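Local coordinates for protein short-chain type dehydrogenase/reductase (Mycobacterium ulcerans, PDB 3SVT) that probably acts as an NAD-dependent oxidoreductase of the short-chain dehydrogenase/reductase type, at residues S37-G42 with V82-A87. Residues are numbered along the deposited sequence; the frame is centred on the assembly and turned at random.
Sequences SVMIVG and VDAVTA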
loop_
_atom_site.group_PDB
_atom_site.type_symbol
_atom_site.label_atom_id
_atom_site.label_comp_id
_atom_site.label_asym_id
_atom_site.label_seq_id
_atom_site.Cartn_x
_atom_site.Cartn_y
_atom_site.Cartn_z
ATOM N N SER B 37 -4.853 22.985 -27.388
ATOM C CA SER B 37 -6.266 23.354 -27.314
ATOM C C SER B 37 -6.903 22.733 -26.077
ATOM O O SER B 37 -6.829 21.522 -25.851
ATOM C CB SER B 37 -7.008 22.887 -28.565
ATOM O OG SER B 37 -6.591 23.649 -29.677
ATOM N N VAL B 38 -7.526 23.577 -25.269
ATOM C CA VAL B 38 -8.160 23.141 -24.061
ATOM C C VAL B 38 -9.635 23.571 -24.052
ATOM O O VAL B 38 -9.957 24.695 -24.436
ATOM C CB VAL B 38 -7.463 23.737 -22.843
ATOM C CG1 VAL B 38 -8.136 23.229 -21.544
ATOM C CG2 VAL B 38 -5.967 23.381 -22.856
ATOM N N MET B 39 -10.509 22.665 -23.620
ATOM C CA MET B 39 -11.844 23.011 -23.159
ATOM C C MET B 39 -11.880 22.837 -21.642
ATOM O O MET B 39 -11.581 21.739 -21.117
ATOM C CB MET B 39 -12.915 22.121 -23.794
ATOM C CG MET B 39 -14.334 22.625 -23.537
ATOM S SD MET B 39 -15.633 21.546 -24.178
ATOM C CE MET B 39 -15.614 22.045 -25.905
ATOM N N ILE B 40 -12.204 23.921 -20.949
ATOM C CA ILE B 40 -12.469 23.891 -19.515
ATOM C C ILE B 40 -13.973 23.788 -19.253
ATOM O O ILE B 40 -14.767 24.513 -19.843
ATOM C CB ILE B 40 -11.924 25.117 -18.760
ATOM C CG1 ILE B 40 -12.408 26.449 -19.390
ATOM C CG2 ILE B 40 -10.393 25.059 -18.711
ATOM C CD1 ILE B 40 -11.992 27.696 -18.590
ATOM N N VAL B 41 -14.363 22.875 -18.382
ATOM C CA VAL B 41 -15.755 22.751 -18.007
ATOM C C VAL B 41 -15.854 22.912 -16.491
ATOM O O VAL B 41 -14.875 22.677 -15.758
ATOM C CB VAL B 41 -16.343 21.421 -18.474
ATOM C CG1 VAL B 41 -16.228 21.275 -19.987
ATOM C CG2 VAL B 41 -15.683 20.239 -17.763
ATOM N N GLY B 42 -17.028 23.337 -16.041
ATOM C CA GLY B 42 -17.321 23.561 -14.628
ATOM C C GLY B 42 -18.720 24.115 -14.419
ATOM O O GLY B 42 -19.452 24.385 -15.383
ATOM N N VAL B 82 -17.963 16.221 -23.649
ATOM C CA VAL B 82 -16.968 15.355 -24.256
ATOM C C VAL B 82 -17.135 15.290 -25.789
ATOM O O VAL B 82 -16.163 15.270 -26.496
ATOM C CB VAL B 82 -17.001 13.950 -23.650
ATOM C CG1 VAL B 82 -16.113 13.026 -24.431
ATOM C CG2 VAL B 82 -16.571 13.999 -22.133
ATOM N N ASP B 83 -18.364 15.236 -26.280
ATOM C CA ASP B 83 -18.639 15.312 -27.737
ATOM C C ASP B 83 -18.054 16.581 -28.332
ATOM O O ASP B 83 -17.397 16.553 -29.360
ATOM C CB ASP B 83 -20.146 15.338 -28.033
ATOM C CG ASP B 83 -20.864 14.066 -27.613
ATOM O OD1 ASP B 83 -20.216 13.016 -27.485
ATOM O OD2 ASP B 83 -22.100 14.118 -27.433
ATOM N N ALA B 84 -18.316 17.692 -27.671
ATOM C CA ALA B 84 -17.887 18.998 -28.161
ATOM C C ALA B 84 -16.378 19.113 -28.224
ATOM O O ALA B 84 -15.840 19.566 -29.207
ATOM C CB ALA B 84 -18.438 20.079 -27.276
ATOM N N VAL B 85 -15.677 18.696 -27.174
ATOM C CA VAL B 85 -14.231 18.825 -27.216
ATOM C C VAL B 85 -13.599 17.925 -28.277
ATOM O O VAL B 85 -12.621 18.283 -28.881
ATOM C CB VAL B 85 -13.567 18.624 -25.871
ATOM C CG1 VAL B 85 -13.726 17.192 -25.368
ATOM C CG2 VAL B 85 -12.090 18.998 -26.000
ATOM N N THR B 86 -14.183 16.756 -28.494
ATOM C CA THR B 86 -13.697 15.810 -29.474
ATOM C C THR B 86 -13.986 16.257 -30.916
ATOM O O THR B 86 -13.162 16.093 -31.818
ATOM C CB THR B 86 -14.356 14.451 -29.219
ATOM O OG1 THR B 86 -14.142 14.074 -27.849
ATOM C CG2 THR B 86 -13.791 13.394 -30.161
ATOM N N ALA B 87 -15.174 16.813 -31.113
ATOM C CA ALA B 87 -15.599 17.333 -32.404
ATOM C C ALA B 87 -14.780 18.564 -32.810
ATOM O O ALA B 87 -14.704 18.895 -34.001
ATOM C CB ALA B 87 -17.086 17.668 -32.373
#
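Met39 reaches from the middle of strand 37-42 to Ala84 and Val85 of helix 75-89, a compact worked example of how a Rossmann-fold sheet is covered by a helix. Van der Waals contact, mostly between apolar side chains, makes the interface, and it has two levels. Near the strand, Met39 CB meets Val85 CG2 at 3.9 Å, where the backbones are also nearest, the two CA atoms being 6.3 Å apart. Farther out, Met39 SD lies 4.0 Å from Val85 CB, and the two side chains cross obliquely. The chain is extended through chi2 and then bends at chi3 (-80°), which brings the terminal methyl onto the helix surface: Met39 CE packs against Ala84 CB at 3.7 Å and sits beside the backbone at Val85 N, 3.6 Å away. The short side chain of Ala84 probably helps this methyl approach the helix backbone.

No hydrogen bond crosses between the segments: the strand bonds to strands 13-17 and 64-69, parallel to it on its two edges, and the helix bonds within itself. There, Val82 O accepts from Thr86 N (3.2 Å) and from Thr86 OG1 (2.7 Å), the two donors approaching from opposite faces of the carbonyl plane; the threonine hydroxyl thus donates to a carbonyl of its own helix, one turn back. Val85 also touches Thr13, while Met39 leans on Arg66 and Glu68.

With no hydrogen bond or salt bridge joining the segments, shape and burial of apolar surface hold helix to sheet here, and the bent thioether lies against the helix surface at Ala84 and Val85.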